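Local coordinates for protein beta-1,4-exocellulase (Thermobifida fusca, PDB 4AVO) that probably hydrolyses beta-1,4-glycosidic bonds of cellulose as a family 6 cellobiohydrolase, the chain given being its catalytic domain, at residues E1-P6 against N126-A131; S35-L40 against T76-I81; I192-N197 against D255-V260. The protein carries 1 engineered substitution. All coordinates share one frame; numbering follows the deposited sequence. Where two conformers were deposited one is given.

In the fold
Contacts 1 and 2 sit side by side on one largely parallel sheet, their centres about 13 Å apart, because strand 127-133 of contact 1 and strand 75-81 of contact 2 are neighbours in it. Along the chain contact 2 is nested inside the loop closed by contact 1, which carries the calcium ligand D4. Contact 2 presents W39 to a glucose. Contact 3 lies on the other side of the chain's centre from contact 2, about 29 Å away between centres and about 16 Å between nearest atoms, and stacks W194 on two further glucose rings. Contacts 2 and 3 thus line well-separated parts of the glycan-binding pocket, both inside the family 6 region.

Contact 1: E1-P6 against N126-A131; sequences EKVDNP and NLRIVA. With CA (calcium ion), chain C.
R128 reaches from its strand to P6 and slides its guanidinium under V3. The chain is extended from CG to NE, and NH1 gives a hydrogen bond to P6 O (2.9 Å, 158° at the hydrogen). The carbonyl oxygen lies at the edge of the guanidinium, in its plane, whereas the donor stands above the carbonyl plane and so approaches clear of the lone pairs. V3 crosses R128 at about a right angle: its CG2 sits over the centre of one guanidinium face, 3.9 Å above the plane, and its CG1 lies 3.9 Å from R128 NH2. Further along the strand V130 meets the proline ring, CG2 touching P6 CG at 3.7 Å; with CG1 turned anti to the backbone N (chi1 165°), CG2 is the branch nearest the ring. NH1 also bonds E8 O, and T76 OG1 is a second partner of P6 O. A leucine in place of R128 would probably leave P6 O and E8 O without this shared donor and V3 without the flat face it rests on. Just before N5, D4 binds the calcium ion through both its carbonyl O (2.4 Å) and its carboxylate OD1 (2.4 Å); four waters and D281 O complete the shell. The arrangement pins the N-terminal arm, with its calcium site, across strand 127-133 of the central, largely parallel sheet, the distorted beta/alpha barrel characteristic of glycoside hydrolase family 6.

Contact 2: S35-L40 against T76-I81; sequences STAVWL and TIQVVI. With BGC (beta-D-glucopyranose), chain B.
The W39 indole is sandwiched between V80 and a glucose (chain B). On one face V80 CG2 stands over the five-membered ring, 3.5 Å from its centroid and only 5° off the normal, a CH-pi contact, while CG1 of the same valine touches CE3 of the six-membered ring at 3.6 Å. V80 has CG1 anti to its backbone N (chi1 -170°), which spreads both methyls under the indole. Glucose C6 covers the opposite face, 3.5 Å from W39 CD2. NE1 is hydrogen-bonded to V352 O, and Y82 packs against W39 edge-to-face, which probably fixes the rotation of the indole. W39 is predicted to bind substrate, and the glucose also bonds D41, K353 and E357; the ring's place in the sugar cleft is consistent with a hydrophobic platform, met mainly by C5 and C6 of the sugar. Beneath it the two strands run parallel. V38 N bonds Q78 O at 2.8 Å, V80 N returns to V38 O, and L40 N goes on to V80 O at 2.9 Å. On the sheet face away from W39 and V80, L40 CD1 meets V79 CG1 at 3.7 Å. Before the strand proper, A37 CB nestles between Q78 CB and V80 CG2, and water 6 links S35 OG to T76 O. Strand 38-40 flanks strand 75-81, which on its other side pairs with strand 127-133; helix 59-70 covers V38 and I77, and helix 103-119 covers L40 and I81.

Contact 3: I192-N197 against D255-V260; sequences IGWDSN and DWNQYV. With BGC (beta-D-glucopyranose), chain D; BGC (beta-D-glucopyranose), chain E.
D255 holds W194 and a sugar at once: its carboxylate OD2 accepts a bond from O2 of a glucose (chain D) at 2.6 Å, while its carbonyl O accepts W194 NE1 at 2.9 Å, nearly straight (163°). The oxygen lies in the indole plane, at its edge, but the donor stands above the carbonyl plane. This is an aromatic sugar platform of the family 6 catalytic domain. One face of the W194 ring lies against two linked glucose units: C4 of the chain D glucose is over its centre, C1 of the chain E glucose is offset toward the rim, and C5 of that second sugar comes within 3.7 Å of W194 CZ3. N257 backs the opposite face. Its CA lies over the five-membered ring at 3.8 Å from the centroid, a CH-pi contact, and its amide stacks on the indole with the planes 29° apart. CG of W194 is anti to the carbonyl carbon (chi1 -67°), which swings the indole from a backbone that points its CB away back across to the loop 255-260. With D255 fixing the edge and N257 the far face, the tryptophan probably has little freedom to tilt under the sugars. S196 and N197, next along the chain, add polar contacts: N197 ND2 donates to O2 of the chain E glucose at 3.0 Å and also bonds W191 O, and S196 OG lies close to O6 of the chain D glucose. Water 9 bridges the two segments, accepting from D195 N at 2.8 Å and donating to W256 O at 2.7 Å. Deeper in, Y259, whose hydroxyl bonds D268, presents its ring edge to G193, with CD2 3.7 Å from G193 O.

Contact 1: E1-P6 against N126-A131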
# COMPACT_ATOMS: atom_id res chain seq x y z
N GLU A 1 -14.56 2.51 22.39
CA GLU A 1 -13.92 1.47 23.25
C GLU A 1 -12.67 0.86 22.62
O GLU A 1 -11.78 0.41 23.34
CB GLU A 1 -14.92 0.36 23.58
CG GLU A 1 -16.07 0.83 24.45
CD GLU A 1 -15.66 1.22 25.86
OE1 GLU A 1 -14.51 0.93 26.27
OE2 GLU A 1 -16.50 1.81 26.57
N LYS A 2 -12.63 0.83 21.29
CA LYS A 2 -11.41 0.44 20.59
C LYS A 2 -10.33 1.48 20.90
O LYS A 2 -10.64 2.67 21.05
CB LYS A 2 -11.67 0.36 19.08
CG LYS A 2 -12.60 -0.78 18.68
CD LYS A 2 -12.81 -0.84 17.18
CE LYS A 2 -13.85 -1.89 16.82
NZ LYS A 2 -14.05 -1.98 15.36
N VAL A 3 -9.08 1.05 21.01
CA VAL A 3 -8.00 1.98 21.34
C VAL A 3 -7.82 3.02 20.23
O VAL A 3 -8.14 2.77 19.06
CB VAL A 3 -6.65 1.27 21.67
CG1 VAL A 3 -6.83 0.34 22.86
CG2 VAL A 3 -6.10 0.52 20.47
N ASP A 4 -7.33 4.20 20.61
CA ASP A 4 -7.09 5.30 19.68
C ASP A 4 -6.16 4.84 18.55
O ASP A 4 -6.44 5.07 17.37
CB ASP A 4 -6.49 6.49 20.43
CG ASP A 4 -6.55 7.80 19.63
OD1 ASP A 4 -7.08 7.83 18.50
OD2 ASP A 4 -6.05 8.82 20.16
N ASN A 5 -5.06 4.20 18.93
CA ASN A 5 -4.04 3.76 18.00
C ASN A 5 -3.70 2.31 18.32
O ASN A 5 -3.07 2.04 19.34
CB ASN A 5 -2.81 4.66 18.13
CG ASN A 5 -1.68 4.30 17.16
OD1 ASN A 5 -0.67 5.01 17.08
ND2 ASN A 5 -1.84 3.21 16.43
N PRO A 6 -4.12 1.36 17.46
CA PRO A 6 -3.88 -0.06 17.76
C PRO A 6 -2.41 -0.49 17.78
O PRO A 6 -2.08 -1.53 18.34
CB PRO A 6 -4.65 -0.79 16.65
CG PRO A 6 -4.75 0.21 15.53
CD PRO A 6 -4.86 1.55 16.20
N ASN A 126 -6.63 -8.81 24.13
CA ASN A 126 -5.37 -8.15 23.82
C ASN A 126 -4.90 -8.30 22.37
O ASN A 126 -3.92 -7.66 21.97
CB ASN A 126 -4.28 -8.51 24.84
CG ASN A 126 -4.41 -7.69 26.13
OD1 ASN A 126 -5.04 -6.63 26.14
ND2 ASN A 126 -3.80 -8.18 27.20
N LEU A 127 -5.62 -9.09 21.59
CA LEU A 127 -5.32 -9.21 20.16
C LEU A 127 -5.98 -8.06 19.40
O LEU A 127 -7.18 -7.84 19.54
CB LEU A 127 -5.81 -10.55 19.60
CG LEU A 127 -5.59 -10.79 18.10
CD1 LEU A 127 -4.10 -10.92 17.77
CD2 LEU A 127 -6.35 -12.02 17.62
N ARG A 128 -5.19 -7.34 18.61
CA ARG A 128 -5.73 -6.28 17.76
C ARG A 128 -5.47 -6.62 16.30
O ARG A 128 -4.34 -6.89 15.91
CB ARG A 128 -5.08 -4.95 18.10
CG ARG A 128 -5.29 -4.54 19.54
CD ARG A 128 -4.26 -3.55 19.93
NE ARG A 128 -4.33 -3.23 21.36
CZ ARG A 128 -3.61 -2.26 21.91
NH1 ARG A 128 -2.79 -1.55 21.16
NH2 ARG A 128 -3.72 -2.00 23.21
N ILE A 129 -6.54 -6.61 15.51
CA ILE A 129 -6.43 -6.94 14.10
C ILE A 129 -6.59 -5.65 13.30
O ILE A 129 -7.64 -5.03 13.33
CB ILE A 129 -7.49 -7.97 13.67
CG1 ILE A 129 -7.34 -9.26 14.48
CG2 ILE A 129 -7.40 -8.26 12.17
CD1 ILE A 129 -8.57 -10.16 14.45
N VAL A 130 -5.52 -5.25 12.63
CA VAL A 130 -5.60 -4.08 11.77
C VAL A 130 -5.95 -4.59 10.38
O VAL A 130 -5.18 -5.33 9.77
CB VAL A 130 -4.28 -3.28 11.77
CG1 VAL A 130 -4.24 -2.29 10.60
CG2 VAL A 130 -4.12 -2.53 13.08
N ALA A 131 -7.14 -4.23 9.89
CA ALA A 131 -7.58 -4.65 8.57
C ALA A 131 -7.32 -3.53 7.58
O ALA A 131 -7.91 -2.45 7.68
CB ALA A 131 -9.06 -5.04 8.58
CA CA C . -7.29 7.05 16.26
O HOH W 1 -3.34 1.23 22.66
O HOH W 2 -9.40 6.07 14.93
O HOH W 3 -5.00 7.92 16.08
O HOH W 4 -6.44 5.90 14.35
O HOH W 5 -9.45 6.66 17.37

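Contact 2: S35-L40 against T76-I81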
# COMPACT_ATOMS: atom_id res chain seq x y z
N SER A 35 7.94 -6.96 11.54
CA SER A 35 6.53 -7.21 11.33
C SER A 35 6.08 -6.81 9.93
O SER A 35 6.31 -5.68 9.49
CB SER A 35 5.71 -6.44 12.36
OG SER A 35 4.34 -6.77 12.26
N THR A 36 5.43 -7.74 9.25
CA THR A 36 4.85 -7.51 7.93
C THR A 36 3.38 -7.92 7.93
O THR A 36 2.98 -8.81 8.68
CB THR A 36 5.60 -8.28 6.81
OG1 THR A 36 5.64 -9.67 7.13
CG2 THR A 36 7.03 -7.75 6.67
N ALA A 37 2.59 -7.26 7.09
CA ALA A 37 1.17 -7.57 6.96
C ALA A 37 0.93 -8.89 6.22
O ALA A 37 1.72 -9.28 5.35
CB ALA A 37 0.44 -6.44 6.26
N VAL A 38 -0.16 -9.55 6.58
CA VAL A 38 -0.54 -10.82 5.96
C VAL A 38 -1.65 -10.55 4.94
O VAL A 38 -2.70 -10.01 5.29
CB VAL A 38 -1.01 -11.83 7.03
CG1 VAL A 38 -1.65 -13.06 6.39
CG2 VAL A 38 0.16 -12.22 7.94
N TRP A 39 -1.41 -10.92 3.68
CA TRP A 39 -2.36 -10.59 2.62
C TRP A 39 -3.30 -11.75 2.34
O TRP A 39 -2.86 -12.89 2.19
CB TRP A 39 -1.63 -10.22 1.33
CG TRP A 39 -0.88 -8.92 1.38
CD1 TRP A 39 0.17 -8.59 2.22
CD2 TRP A 39 -1.07 -7.79 0.52
NE1 TRP A 39 0.61 -7.32 1.95
CE2 TRP A 39 -0.13 -6.80 0.91
CE3 TRP A 39 -1.95 -7.50 -0.53
CZ2 TRP A 39 -0.04 -5.56 0.28
CZ3 TRP A 39 -1.86 -6.25 -1.16
CH2 TRP A 39 -0.91 -5.30 -0.75
N LEU A 40 -4.59 -11.44 2.29
CA LEU A 40 -5.58 -12.42 1.88
C LEU A 40 -5.95 -12.14 0.43
O LEU A 40 -6.97 -11.51 0.15
CB LEU A 40 -6.79 -12.39 2.82
CG LEU A 40 -6.51 -12.78 4.28
CD1 LEU A 40 -7.77 -12.66 5.12
CD2 LEU A 40 -5.95 -14.20 4.41
N THR A 76 -0.52 -6.64 17.82
CA THR A 76 -1.20 -6.18 16.64
C THR A 76 -0.74 -6.95 15.41
O THR A 76 0.46 -7.02 15.11
CB THR A 76 -1.02 -4.67 16.45
OG1 THR A 76 -1.58 -4.00 17.58
CG2 THR A 76 -1.73 -4.20 15.18
N ILE A 77 -1.71 -7.52 14.71
CA ILE A 77 -1.47 -8.16 13.42
C ILE A 77 -2.18 -7.34 12.33
O ILE A 77 -3.30 -6.89 12.53
CB ILE A 77 -1.95 -9.65 13.41
CG1 ILE A 77 -1.69 -10.31 12.04
CG2 ILE A 77 -3.43 -9.78 13.82
CD1 ILE A 77 -1.92 -11.82 12.04
N GLN A 78 -1.51 -7.17 11.20
CA GLN A 78 -2.10 -6.50 10.05
C GLN A 78 -2.52 -7.52 9.01
O GLN A 78 -1.74 -8.39 8.62
CB GLN A 78 -1.12 -5.49 9.44
CG GLN A 78 -0.83 -4.29 10.33
CD GLN A 78 0.29 -3.42 9.79
OE1 GLN A 78 1.38 -3.37 10.36
NE2 GLN A 78 0.02 -2.73 8.69
N VAL A 79 -3.77 -7.41 8.57
CA VAL A 79 -4.34 -8.32 7.58
C VAL A 79 -4.84 -7.48 6.41
O VAL A 79 -5.63 -6.56 6.61
CB VAL A 79 -5.51 -9.14 8.19
CG1 VAL A 79 -6.14 -10.08 7.15
CG2 VAL A 79 -5.02 -9.94 9.39
N VAL A 80 -4.40 -7.81 5.19
CA VAL A 80 -4.78 -7.04 4.02
C VAL A 80 -5.95 -7.70 3.30
O VAL A 80 -5.87 -8.86 2.90
CB VAL A 80 -3.61 -6.83 3.03
CG1 VAL A 80 -3.99 -5.82 1.94
CG2 VAL A 80 -2.36 -6.36 3.78
N ILE A 81 -7.04 -6.96 3.18
CA ILE A 81 -8.24 -7.40 2.49
C ILE A 81 -8.04 -6.96 1.05
O ILE A 81 -8.01 -5.76 0.77
CB ILE A 81 -9.51 -6.75 3.12
CG1 ILE A 81 -9.56 -7.01 4.63
CG2 ILE A 81 -10.79 -7.21 2.40
CD1 ILE A 81 -9.52 -8.51 5.05
C2 BGC B . -0.21 -9.45 -5.05
C3 BGC B . -0.63 -10.43 -3.96
C4 BGC B . 0.36 -10.43 -2.81
C5 BGC B . 0.64 -8.99 -2.36
C6 BGC B . 1.72 -8.90 -1.28
C1 BGC B . 0.08 -8.05 -4.50
O2 BGC B . -1.22 -9.41 -6.04
O3 BGC B . -0.76 -11.73 -4.48
O4 BGC B . -0.17 -11.19 -1.75
O5 BGC B . 1.05 -8.20 -3.47
O6 BGC B . 2.98 -9.25 -1.83
O HOH W 6 1.75 -5.90 12.77
O HOH W 7 4.32 -3.78 9.59
O HOH W 8 1.21 -8.11 10.85

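Contact 3: I192-N197 against D255-V260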
# COMPACT_ATOMS: atom_id res chain seq x y z
N ILE A 192 -2.48 10.70 -6.17
CA ILE A 192 -3.61 11.61 -5.97
C ILE A 192 -3.22 12.94 -5.30
O ILE A 192 -4.07 13.65 -4.77
CB ILE A 192 -4.77 10.93 -5.19
CG1 ILE A 192 -4.34 10.56 -3.76
CG2 ILE A 192 -5.27 9.70 -5.95
CD1 ILE A 192 -5.48 10.03 -2.88
N GLY A 193 -1.93 13.26 -5.35
CA GLY A 193 -1.43 14.51 -4.77
C GLY A 193 -1.91 15.75 -5.51
O GLY A 193 -2.08 16.80 -4.91
N TRP A 194 -2.12 15.61 -6.82
CA TRP A 194 -2.58 16.72 -7.67
C TRP A 194 -3.96 17.23 -7.28
O TRP A 194 -4.81 16.46 -6.81
CB TRP A 194 -2.57 16.30 -9.14
CG TRP A 194 -1.19 16.07 -9.68
CD1 TRP A 194 -0.40 16.98 -10.31
CD2 TRP A 194 -0.45 14.84 -9.63
NE1 TRP A 194 0.80 16.40 -10.66
CE2 TRP A 194 0.79 15.09 -10.26
CE3 TRP A 194 -0.72 13.56 -9.13
CZ2 TRP A 194 1.78 14.10 -10.39
CZ3 TRP A 194 0.26 12.58 -9.26
CH2 TRP A 194 1.49 12.85 -9.89
N ASP A 195 -4.17 18.53 -7.51
CA ASP A 195 -5.45 19.20 -7.25
C ASP A 195 -6.64 18.50 -7.90
O ASP A 195 -7.72 18.41 -7.32
CB ASP A 195 -5.40 20.65 -7.75
CG ASP A 195 -4.94 21.62 -6.69
OD1 ASP A 195 -5.02 21.28 -5.49
OD2 ASP A 195 -4.52 22.74 -7.05
N SER A 196 -6.43 18.01 -9.12
CA SER A 196 -7.48 17.35 -9.87
C SER A 196 -7.93 16.03 -9.24
O SER A 196 -9.07 15.60 -9.45
CB SER A 196 -7.03 17.11 -11.31
OG SER A 196 -5.85 16.31 -11.34
N ASN A 197 -7.05 15.40 -8.47
CA ASN A 197 -7.28 14.06 -7.90
C ASN A 197 -7.60 14.03 -6.41
O ASN A 197 -8.32 13.14 -5.94
CB ASN A 197 -6.05 13.17 -8.15
CG ASN A 197 -5.83 12.85 -9.62
OD1 ASN A 197 -6.72 13.02 -10.46
ND2 ASN A 197 -4.64 12.37 -9.93
N ASP A 255 6.06 18.24 -11.30
CA ASP A 255 5.02 18.34 -12.33
C ASP A 255 3.66 18.80 -11.80
O ASP A 255 2.62 18.16 -12.05
CB ASP A 255 4.92 17.02 -13.11
CG ASP A 255 4.09 17.13 -14.38
OD1 ASP A 255 3.84 18.26 -14.86
OD2 ASP A 255 3.67 16.07 -14.89
N TRP A 256 3.69 19.91 -11.05
CA TRP A 256 2.50 20.58 -10.51
C TRP A 256 1.75 19.83 -9.41
O TRP A 256 0.65 20.23 -9.01
CB TRP A 256 1.55 21.05 -11.63
CG TRP A 256 2.23 22.04 -12.53
CD1 TRP A 256 2.60 21.84 -13.83
CD2 TRP A 256 2.66 23.36 -12.19
NE1 TRP A 256 3.22 22.96 -14.32
CE2 TRP A 256 3.27 23.91 -13.33
CE3 TRP A 256 2.57 24.14 -11.02
CZ2 TRP A 256 3.79 25.21 -13.35
CZ3 TRP A 256 3.10 25.43 -11.04
CH2 TRP A 256 3.70 25.95 -12.20
N ASN A 257 2.36 18.76 -8.89
CA ASN A 257 1.85 18.07 -7.71
C ASN A 257 1.85 19.02 -6.52
O ASN A 257 2.72 19.89 -6.41
CB ASN A 257 2.75 16.86 -7.41
CG ASN A 257 2.02 15.75 -6.65
OD1 ASN A 257 2.25 14.57 -6.92
ND2 ASN A 257 1.17 16.11 -5.71
N GLN A 258 0.86 18.87 -5.64
CA GLN A 258 0.81 19.67 -4.42
C GLN A 258 1.82 19.20 -3.37
O GLN A 258 2.10 19.92 -2.41
CB GLN A 258 -0.59 19.65 -3.80
CG GLN A 258 -1.73 20.12 -4.69
CD GLN A 258 -3.07 20.01 -3.99
OE1 GLN A 258 -3.76 18.99 -4.08
NE2 GLN A 258 -3.43 21.07 -3.25
N TYR A 259 2.35 17.99 -3.56
CA TYR A 259 3.22 17.33 -2.58
C TYR A 259 4.43 16.68 -3.24
O TYR A 259 4.37 16.30 -4.41
CB TYR A 259 2.44 16.27 -1.78
CG TYR A 259 1.16 16.81 -1.19
CD1 TYR A 259 1.17 17.53 0.00
CD2 TYR A 259 -0.05 16.64 -1.86
CE1 TYR A 259 -0.01 18.06 0.53
CE2 TYR A 259 -1.23 17.16 -1.35
CZ TYR A 259 -1.20 17.87 -0.16
OH TYR A 259 -2.38 18.37 0.33
N VAL A 260 5.52 16.56 -2.49
CA VAL A 260 6.71 15.84 -2.96
C VAL A 260 7.03 14.63 -2.09
O VAL A 260 7.96 13.88 -2.37
CB VAL A 260 7.97 16.74 -3.07
CG1 VAL A 260 7.76 17.82 -4.11
CG2 VAL A 260 8.32 17.33 -1.71
C2 BGC D . 0.54 15.16 -14.74
C3 BGC D . 0.01 13.73 -14.60
C4 BGC D . -1.13 13.63 -13.58
C5 BGC D . -2.14 14.76 -13.78
C6 BGC D . -3.18 14.78 -12.66
C1 BGC D . -0.60 16.16 -14.91
O1 BGC D . -0.09 17.48 -14.93
O2 BGC D . 1.40 15.22 -15.85
O3 BGC D . 1.08 12.89 -14.22
O4 BGC D . -1.82 12.41 -13.77
O5 BGC D . -1.49 16.02 -13.82
O6 BGC D . -4.26 15.58 -13.08
C2 BGC E . -2.60 10.38 -12.74
C3 BGC E . -2.30 9.30 -11.70
C4 BGC E . -0.85 8.80 -11.80
C5 BGC E . 0.12 9.99 -11.87
C6 BGC E . 1.57 9.57 -12.10
C1 BGC E . -1.53 11.47 -12.72
O2 BGC E . -3.86 10.95 -12.47
O3 BGC E . -3.19 8.21 -11.86
O4 BGC E . -0.56 8.07 -10.63
O5 BGC E . -0.26 10.88 -12.90
O6 BGC E . 1.68 8.85 -13.31
O HOH W 9 -2.02 20.08 -8.45